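Intracellular protein transport protein USO1 (Saccharomyces cerevisiae S288c, PDB 6LSU) is required for protein transport from the endoplasmic reticulum to the Golgi complex, as a dimeric membrane tether with globular heads and a long coiled-coil tail. Local coordinates at residues A[421-425]-A[686-690]; A[343-347]-A[407-411]; A[575-580]-A[696-701]. All blocks are in the same frame, centred on the assembly; numbering follows the deposited sequence.

Overall arrangement
The three contacts lie within the globular head, a mainly helical solenoid of armadillo repeats. Contact 2 comes first along the chain and joins helix 337-346 of ARM 6 to helix 404-414 of ARM 7. Helix 421-435, the next helix of ARM 7, then enters contact 1. Contacts 1 and 3 alternate along the sequence and share the long loop between helices 660-673 and 703-711, which touches ARM 7 at 686-690 and ARM 9 at 696-701. Their centres are about 13 Å apart, against about 15 Å for contacts 1 and 2 and about 24 Å for 2 and 3. This late loop thus folds back onto ARM 7 and ARM 9, which ARM 8 separates in the sequence.

Contact 1. Residues A[421-425]-A[686-690]; sequences FDTRV and ILTPE
Asp422, in the first turn of helix 421-435, faces the irregular backbone of 686-690, and its CA comes within 5.6 Å of the CA of Leu687. The helix offers the loop one polar side chain and two apolar ones, Phe421 and Val425. The Asp422 carboxylate is gripped by two donors of a single residue. Thr688 N gives a nearly straight bond to Asp422 OD1 (2.8 Å, 164° at the hydrogen), and Thr688 OG1 donates to Asp422 OD2 at 2.7 Å. Both oxygens are met on their syn sides, by donors lying 21° out of the carboxylate plane. The threonine can do this because its first torsion, -44°, sets OG1 beside its own backbone N, so that the two donors form a matched pair. Next to this fork, the Phe421 ring turns its edge to the backbone carbonyl of the loop, CE2 lying 3.7 Å from Ile686 O. The same CE2 meets Pro689 CG obliquely at 3.9 Å, while Val425 CG1, from the following helical turn, lies over one face of the ring, toward its rim. The other valine branch, CG2, packs against Leu687 CG at 3.9 Å. Beyond the pair, Leu687 reaches Leu360 of helix 354-366, and Phe421 and Pro689 both lean on Pro697. Two bonds to one carboxylate fix its rotation as well as its position, and its place at the amino end of a helix would probably favour the charged form. A pair of hydrogen bonds and an adjoining apolar patch thus join this loop to ARM 7.

Contact 2. Residues A[343-347]-A[407-411]; sequences RLAFF and ILINW
Phe346, at the close of helix 337-346, makes the largest share of the contact by pushing its ring among Ile407, Leu408 and Trp411 of helix 404-414. The aromatic part is a T-shaped (edge-to-face) pair: the edge of the phenylalanine points to a face of the indole, with its centroid 5.3 Å from that of the six-membered ring and the planes at 76°. Phe346 CD1 makes the approach, 3.8 Å from Trp411 CH2 and displaced toward the rim of the indole. Ile407 CG2 rests on the same indole face, one helical turn earlier than the tryptophan.

Aliphatic contacts surround the phenyl ring. Ile407 CG2 meets Phe346 CD1 at 3.8 Å, and Leu408 CD2 touches Phe346 CZ at 3.7 Å in the plane of the ring. Ala345 CB lies over the centre of one phenyl face. With CG anti to the carbonyl carbon, chi1 -59°, the ring of Phe346 swings across to the other helix, although its CB does not point straight at it. Replacing Phe346 by an alanine would probably open a gap between the two helices and deprive the Trp411 face of its edge-on partner.

A backbone oxygen also takes part: Ala345 O abuts the indole edge, 3.5 Å from Trp411 CZ3, and also accepts a weak bond from Arg355. At the helix end, Arg343 O accepts from both Phe346 N and Phe347 N.

Helix 354-366 touches both segments, Leu359 meeting Ala345 and Leu408. Helix 421-435 packs against Leu408 and Trp411 through Cys427, and Tyr383 of strand 380-384, within ARM 7, touches both Phe346 and Ile407.

Contact 3. Residues A[575-580]-A[696-701]; sequences DIRIPI and LPKVYF
Leu696 CB sits over one face of the Arg577 guanidinium, 3.5 Å from Arg577 NH2. On the other side lies the Tyr700 ring, turned only 20° from the guanidinium plane but meeting the group obliquely, and too close in the model for its exact placing to be relied on. The arginine chain bends at chi3 (-92°), which lets its aliphatic part pass the loop backbone, with Arg577 CD 3.6 Å from Val699 O, before the charged end folds back toward Asp575. Arg577 NE forms a salt bridge to Asp575 OD1 at 2.8 Å. The same OD1 also receives a weak capping bond from the backbone N of Arg577. At the far end of the group, NH2 forms a salt bridge to Asp692, so two carboxylates share this largely buried cation.

Farther along helix 577-590, Ile580 points at the loop. Its CG2 stands over the Phe701 face in a CH-pi contact, 4.2 Å from the ring centroid and 27° off the normal, while CD1 reaches Tyr700 CB at 4.1 Å. Tyr700 and Phe701 are backed by edge-to-face partners, Tyr675 and Phe676.

An aspartate just ahead of a helix, accepting from a backbone N of its opening turn, is a familiar capping arrangement; here it precedes the turn leading into helix 577-590 of ARM 9, against which the loop folds, turning through an inverse gamma turn centred on Lys698.

Contact 1. Residues A[421-425]-A[686-690]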
loop_
_atom_site.group_PDB
_atom_site.type_symbol
_atom_site.label_atom_id
_atom_site.label_comp_id
_atom_site.label_asym_id
_atom_site.label_seq_id
_atom_site.Cartn_x
_atom_site.Cartn_y
_atom_site.Cartn_z
ATOM N N PHE A 421 2.442 10.360 10.865
ATOM C CA PHE A 421 3.802 10.123 10.362
ATOM C C PHE A 421 3.687 9.558 8.956
ATOM O O PHE A 421 4.418 10.058 8.114
ATOM C CB PHE A 421 4.580 9.222 11.320
ATOM C CG PHE A 421 6.001 8.941 10.915
ATOM C CD1 PHE A 421 6.950 9.961 10.911
ATOM C CD2 PHE A 421 6.368 7.693 10.454
ATOM C CE1 PHE A 421 8.263 9.719 10.518
ATOM C CE2 PHE A 421 7.667 7.439 10.049
ATOM C CZ PHE A 421 8.627 8.433 10.133
ATOM N N ASP A 422 2.785 8.610 8.731
ATOM C CA ASP A 422 2.527 7.935 7.426
ATOM C C ASP A 422 2.299 8.969 6.308
ATOM O O ASP A 422 2.968 8.842 5.281
ATOM C CB ASP A 422 1.403 6.908 7.564
ATOM C CG ASP A 422 1.879 5.592 8.176
ATOM O OD1 ASP A 422 3.099 5.473 8.522
ATOM O OD2 ASP A 422 1.040 4.684 8.277
ATOM N N THR A 423 1.431 9.972 6.528
ATOM C CA THR A 423 1.210 11.085 5.569
ATOM C C THR A 423 2.555 11.742 5.284
ATOM O O THR A 423 2.967 11.834 4.125
ATOM C CB THR A 423 0.158 12.075 6.077
ATOM O OG1 THR A 423 -1.153 11.525 6.010
ATOM C CG2 THR A 423 0.098 13.376 5.307
ATOM N N ARG A 424 3.273 12.160 6.313
ATOM C CA ARG A 424 4.615 12.795 6.174
ATOM C C ARG A 424 5.559 11.910 5.368
ATOM O O ARG A 424 6.350 12.424 4.562
ATOM C CB ARG A 424 5.181 13.114 7.556
ATOM C CG ARG A 424 4.376 14.199 8.263
ATOM C CD ARG A 424 4.869 14.488 9.646
ATOM N NE ARG A 424 6.094 15.248 9.521
ATOM C CZ ARG A 424 7.016 15.406 10.471
ATOM N NH1 ARG A 424 6.856 14.857 11.663
ATOM N NH2 ARG A 424 8.071 16.155 10.230
ATOM N N VAL A 425 5.547 10.609 5.509
ATOM C CA VAL A 425 6.555 9.846 4.699
ATOM C C VAL A 425 6.008 9.662 3.278
ATOM O O VAL A 425 6.773 9.815 2.355
ATOM C CB VAL A 425 7.041 8.553 5.365
ATOM C CG1 VAL A 425 6.439 8.368 6.731
ATOM C CG2 VAL A 425 6.925 7.338 4.505
ATOM N N ILE A 686 9.354 1.838 5.859
ATOM C CA ILE A 686 9.461 2.922 6.888
ATOM C C ILE A 686 8.046 3.492 7.131
ATOM O O ILE A 686 7.859 4.333 8.040
ATOM C CB ILE A 686 10.502 3.985 6.455
ATOM C CG1 ILE A 686 10.407 5.266 7.290
ATOM C CG2 ILE A 686 10.410 4.264 4.954
ATOM C CD1 ILE A 686 11.076 6.473 6.675
ATOM N N LEU A 687 7.057 3.036 6.357
ATOM C CA LEU A 687 5.625 3.316 6.620
ATOM C C LEU A 687 5.170 2.436 7.778
ATOM O O LEU A 687 5.700 1.295 7.885
ATOM C CB LEU A 687 4.819 2.992 5.363
ATOM C CG LEU A 687 4.886 4.037 4.257
ATOM C CD1 LEU A 687 4.892 3.358 2.901
ATOM C CD2 LEU A 687 3.746 5.042 4.379
ATOM N N THR A 688 4.241 2.940 8.595
ATOM C CA THR A 688 3.611 2.205 9.731
ATOM C C THR A 688 4.717 1.468 10.482
ATOM O O THR A 688 4.754 0.240 10.519
ATOM C CB THR A 688 2.465 1.310 9.223
ATOM O OG1 THR A 688 1.696 2.058 8.278
ATOM C CG2 THR A 688 1.534 0.833 10.316
ATOM N N PRO A 689 5.673 2.221 11.061
ATOM C CA PRO A 689 6.788 1.646 11.828
ATOM C C PRO A 689 6.449 1.457 13.315
ATOM O O PRO A 689 5.431 2.025 13.746
ATOM C CB PRO A 689 7.811 2.775 11.703
ATOM C CG PRO A 689 6.939 4.009 11.862
ATOM C CD PRO A 689 5.710 3.693 11.038
ATOM N N GLU A 690 7.325 0.796 14.086
ATOM C CA GLU A 690 7.114 0.624 15.547
ATOM C C GLU A 690 7.288 1.970 16.269
ATOM O O GLU A 690 7.962 2.860 15.731
ATOM C CB GLU A 690 8.040 -0.444 16.118
ATOM C CG GLU A 690 7.418 -1.130 17.330
ATOM C CD GLU A 690 8.282 -2.147 18.057
ATOM O OE1 GLU A 690 7.729 -2.873 18.922
ATOM O OE2 GLU A 690 9.503 -2.206 17.767
#

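Contact 2. Residues A[343-347]-A[407-411]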
loop_
_atom_site.group_PDB
_atom_site.type_symbol
_atom_site.label_atom_id
_atom_site.label_comp_id
_atom_site.label_asym_id
_atom_site.label_seq_id
_atom_site.Cartn_x
_atom_site.Cartn_y
_atom_site.Cartn_z
ATOM N N ARG A 343 -6.467 16.071 -4.799
ATOM C CA ARG A 343 -7.551 16.652 -3.959
ATOM C C ARG A 343 -7.795 15.750 -2.753
ATOM O O ARG A 343 -7.965 16.308 -1.678
ATOM C CB ARG A 343 -8.841 16.880 -4.745
ATOM C CG ARG A 343 -8.805 18.174 -5.532
ATOM C CD ARG A 343 -10.146 18.445 -6.216
ATOM N NE ARG A 343 -9.891 19.145 -7.471
ATOM C CZ ARG A 343 -10.152 18.680 -8.690
ATOM N NH1 ARG A 343 -10.762 17.519 -8.865
ATOM N NH2 ARG A 343 -9.807 19.399 -9.742
ATOM N N LEU A 344 -7.851 14.428 -2.931
ATOM C CA LEU A 344 -8.082 13.480 -1.814
ATOM C C LEU A 344 -6.901 13.573 -0.824
ATOM O O LEU A 344 -7.140 13.427 0.392
ATOM C CB LEU A 344 -8.249 12.060 -2.362
ATOM C CG LEU A 344 -9.550 11.792 -3.129
ATOM C CD1 LEU A 344 -9.529 10.401 -3.711
ATOM C CD2 LEU A 344 -10.787 11.931 -2.262
ATOM N N ALA A 345 -5.675 13.772 -1.333
ATOM C CA ALA A 345 -4.474 13.864 -0.474
ATOM C C ALA A 345 -4.607 15.119 0.430
ATOM O O ALA A 345 -4.320 14.984 1.582
ATOM C CB ALA A 345 -3.198 13.842 -1.317
ATOM N N PHE A 346 -5.127 16.248 -0.052
ATOM C CA PHE A 346 -4.968 17.608 0.555
ATOM C C PHE A 346 -6.263 18.128 1.177
ATOM O O PHE A 346 -6.232 19.001 2.009
ATOM C CB PHE A 346 -4.405 18.632 -0.433
ATOM C CG PHE A 346 -3.058 18.218 -0.980
ATOM C CD1 PHE A 346 -2.032 17.854 -0.125
ATOM C CD2 PHE A 346 -2.808 18.199 -2.341
ATOM C CE1 PHE A 346 -0.797 17.449 -0.612
ATOM C CE2 PHE A 346 -1.565 17.789 -2.822
ATOM C CZ PHE A 346 -0.577 17.371 -1.956
ATOM N N PHE A 347 -7.402 17.608 0.805
ATOM C CA PHE A 347 -8.698 18.157 1.247
ATOM C C PHE A 347 -8.770 17.940 2.748
ATOM O O PHE A 347 -8.199 16.911 3.273
ATOM C CB PHE A 347 -9.807 17.419 0.511
ATOM C CG PHE A 347 -11.224 17.916 0.678
ATOM C CD1 PHE A 347 -11.619 19.153 0.182
ATOM C CD2 PHE A 347 -12.206 17.077 1.202
ATOM C CE1 PHE A 347 -12.942 19.573 0.301
ATOM C CE2 PHE A 347 -13.522 17.500 1.328
ATOM C CZ PHE A 347 -13.895 18.742 0.867
ATOM N N ILE A 407 3.037 22.546 -0.622
ATOM C CA ILE A 407 2.238 21.813 0.417
ATOM C C ILE A 407 2.965 20.531 0.833
ATOM O O ILE A 407 2.940 20.184 1.946
ATOM C CB ILE A 407 0.816 21.495 -0.044
ATOM C CG1 ILE A 407 0.097 22.748 -0.533
ATOM C CG2 ILE A 407 0.015 20.829 1.087
ATOM C CD1 ILE A 407 -1.312 22.487 -0.836
ATOM N N LEU A 408 3.557 19.804 -0.089
ATOM C CA LEU A 408 4.241 18.550 0.252
ATOM C C LEU A 408 5.357 18.864 1.257
ATOM O O LEU A 408 5.434 18.225 2.272
ATOM C CB LEU A 408 4.781 17.891 -1.019
ATOM C CG LEU A 408 3.705 17.286 -1.909
ATOM C CD1 LEU A 408 4.339 16.670 -3.139
ATOM C CD2 LEU A 408 2.899 16.202 -1.204
ATOM N N ILE A 409 6.178 19.840 0.930
ATOM C CA ILE A 409 7.378 20.208 1.725
ATOM C C ILE A 409 6.909 20.709 3.074
ATOM O O ILE A 409 7.459 20.318 4.082
ATOM C CB ILE A 409 8.211 21.242 0.969
ATOM C CG1 ILE A 409 8.824 20.576 -0.274
ATOM C CG2 ILE A 409 9.272 21.791 1.906
ATOM C CD1 ILE A 409 9.566 21.523 -1.203
ATOM N N ASN A 410 5.823 21.458 3.064
ATOM C CA ASN A 410 5.287 21.998 4.309
ATOM C C ASN A 410 4.793 20.835 5.167
ATOM O O ASN A 410 5.062 20.824 6.374
ATOM C CB ASN A 410 4.203 23.002 3.962
ATOM C CG ASN A 410 3.565 23.468 5.232
ATOM O OD1 ASN A 410 2.606 22.856 5.687
ATOM N ND2 ASN A 410 4.213 24.448 5.820
ATOM N N TRP A 411 4.052 19.912 4.591
ATOM C CA TRP A 411 3.412 18.821 5.361
ATOM C C TRP A 411 4.505 17.916 5.879
ATOM O O TRP A 411 4.494 17.627 7.106
ATOM C CB TRP A 411 2.414 18.031 4.519
ATOM C CG TRP A 411 1.078 18.682 4.482
ATOM C CD1 TRP A 411 0.789 19.982 4.733
ATOM C CD2 TRP A 411 -0.158 18.059 4.126
ATOM N NE1 TRP A 411 -0.550 20.216 4.561
ATOM C CE2 TRP A 411 -1.155 19.041 4.226
ATOM C CE3 TRP A 411 -0.514 16.763 3.772
ATOM C CZ2 TRP A 411 -2.477 18.779 3.929
ATOM C CZ3 TRP A 411 -1.832 16.497 3.509
ATOM C CH2 TRP A 411 -2.798 17.492 3.584
#

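Contact 3. Residues A[575-580]-A[696-701]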
loop_
_atom_site.group_PDB
_atom_site.type_symbol
_atom_site.label_atom_id
_atom_site.label_comp_id
_atom_site.label_asym_id
_atom_site.label_seq_id
_atom_site.Cartn_x
_atom_site.Cartn_y
_atom_site.Cartn_z
ATOM N N ASP A 575 16.648 14.284 21.836
ATOM C CA ASP A 575 16.389 13.277 20.780
ATOM C C ASP A 575 17.690 12.941 20.047
ATOM O O ASP A 575 18.343 13.874 19.538
ATOM C CB ASP A 575 15.339 13.809 19.810
ATOM C CG ASP A 575 14.393 12.717 19.389
ATOM O OD1 ASP A 575 14.909 11.670 18.931
ATOM O OD2 ASP A 575 13.186 12.890 19.621
ATOM N N ILE A 576 18.036 11.654 19.947
ATOM C CA ILE A 576 19.353 11.249 19.388
ATOM C C ILE A 576 19.222 11.260 17.865
ATOM O O ILE A 576 20.285 11.210 17.127
ATOM C CB ILE A 576 19.836 9.909 19.977
ATOM C CG1 ILE A 576 19.525 8.714 19.082
ATOM C CG2 ILE A 576 19.292 9.708 21.380
ATOM C CD1 ILE A 576 20.099 7.411 19.591
ATOM N N ARG A 577 17.978 11.379 17.407
ATOM C CA ARG A 577 17.627 11.497 15.973
ATOM C C ARG A 577 18.376 12.707 15.402
ATOM O O ARG A 577 19.165 12.524 14.448
ATOM C CB ARG A 577 16.104 11.580 15.851
ATOM C CG ARG A 577 15.438 10.226 15.686
ATOM C CD ARG A 577 13.933 10.332 15.696
ATOM N NE ARG A 577 13.486 10.150 17.058
ATOM C CZ ARG A 577 13.100 9.000 17.578
ATOM N NH1 ARG A 577 13.080 7.893 16.846
ATOM N NH2 ARG A 577 12.715 8.975 18.840
ATOM N N ILE A 578 18.242 13.860 16.062
ATOM C CA ILE A 578 18.832 15.164 15.643
ATOM C C ILE A 578 20.309 15.026 15.305
ATOM O O ILE A 578 20.707 15.369 14.188
ATOM C CB ILE A 578 18.549 16.216 16.723
ATOM C CG1 ILE A 578 17.057 16.267 17.009
ATOM C CG2 ILE A 578 19.120 17.562 16.332
ATOM C CD1 ILE A 578 16.596 17.507 17.764
ATOM N N PRO A 579 21.174 14.580 16.258
ATOM C CA PRO A 579 22.590 14.314 15.984
ATOM C C PRO A 579 22.845 13.284 14.882
ATOM O O PRO A 579 23.746 13.501 14.095
ATOM C CB PRO A 579 23.142 13.683 17.268
ATOM C CG PRO A 579 22.164 14.057 18.345
ATOM C CD PRO A 579 20.837 14.334 17.668
ATOM N N ILE A 580 22.083 12.190 14.854
ATOM C CA ILE A 580 22.257 11.097 13.828
ATOM C C ILE A 580 22.007 11.689 12.430
ATOM O O ILE A 580 22.752 11.368 11.453
ATOM C CB ILE A 580 21.311 9.910 14.096
ATOM C CG1 ILE A 580 21.666 9.197 15.402
ATOM C CG2 ILE A 580 21.311 8.954 12.913
ATOM C CD1 ILE A 580 20.726 8.050 15.755
ATOM N N LEU A 696 7.145 8.114 19.262
ATOM C CA LEU A 696 7.950 8.461 18.063
ATOM C C LEU A 696 8.263 7.176 17.305
ATOM O O LEU A 696 8.586 6.143 17.874
ATOM C CB LEU A 696 9.248 9.187 18.455
ATOM C CG LEU A 696 9.113 10.653 18.872
ATOM C CD1 LEU A 696 10.478 11.302 19.045
ATOM C CD2 LEU A 696 8.285 11.448 17.879
ATOM N N PRO A 697 8.171 7.192 15.971
ATOM C CA PRO A 697 8.600 6.038 15.191
ATOM C C PRO A 697 10.059 5.677 15.495
ATOM O O PRO A 697 10.819 6.558 15.734
ATOM C CB PRO A 697 8.448 6.530 13.756
ATOM C CG PRO A 697 7.354 7.567 13.866
ATOM C CD PRO A 697 7.641 8.287 15.160
ATOM N N LYS A 698 10.394 4.388 15.422
ATOM C CA LYS A 698 11.769 3.875 15.649
ATOM C C LYS A 698 12.513 3.923 14.319
ATOM O O LYS A 698 12.913 2.822 13.772
ATOM C CB LYS A 698 11.734 2.481 16.274
ATOM C CG LYS A 698 11.134 2.441 17.670
ATOM C CD LYS A 698 11.226 1.080 18.302
ATOM C CE LYS A 698 10.537 1.022 19.647
ATOM N NZ LYS A 698 11.059 -0.087 20.481
ATOM N N VAL A 699 12.694 5.158 13.838
ATOM C CA VAL A 699 13.334 5.460 12.528
ATOM C C VAL A 699 14.468 6.421 12.855
ATOM O O VAL A 699 14.161 7.545 13.368
ATOM C CB VAL A 699 12.324 6.046 11.509
ATOM C CG1 VAL A 699 12.988 6.555 10.242
ATOM C CG2 VAL A 699 11.257 5.023 11.155
ATOM N N TYR A 700 15.683 6.069 12.471
ATOM C CA TYR A 700 16.906 6.852 12.800
ATOM C C TYR A 700 17.712 7.182 11.535
ATOM O O TYR A 700 18.157 8.311 11.390
ATOM C CB TYR A 700 17.691 6.032 13.844
ATOM C CG TYR A 700 16.857 5.710 15.065
ATOM C CD1 TYR A 700 16.375 6.722 15.877
ATOM C CD2 TYR A 700 16.471 4.417 15.355
ATOM C CE1 TYR A 700 15.559 6.458 16.960
ATOM C CE2 TYR A 700 15.645 4.140 16.444
ATOM C CZ TYR A 700 15.220 5.165 17.260
ATOM O OH TYR A 700 14.424 4.924 18.334
ATOM N N PHE A 701 17.889 6.199 10.655
ATOM C CA PHE A 701 18.793 6.250 9.489
ATOM C C PHE A 701 17.996 6.377 8.185
ATOM O O PHE A 701 17.211 5.537 7.869
ATOM C CB PHE A 701 19.679 5.003 9.471
ATOM C CG PHE A 701 20.502 4.906 10.725
ATOM C CD1 PHE A 701 21.731 5.541 10.804
ATOM C CD2 PHE A 701 19.999 4.296 11.857
ATOM C CE1 PHE A 701 22.473 5.524 11.977
ATOM C CE2 PHE A 701 20.732 4.285 13.027
ATOM C CZ PHE A 701 21.972 4.890 13.087
#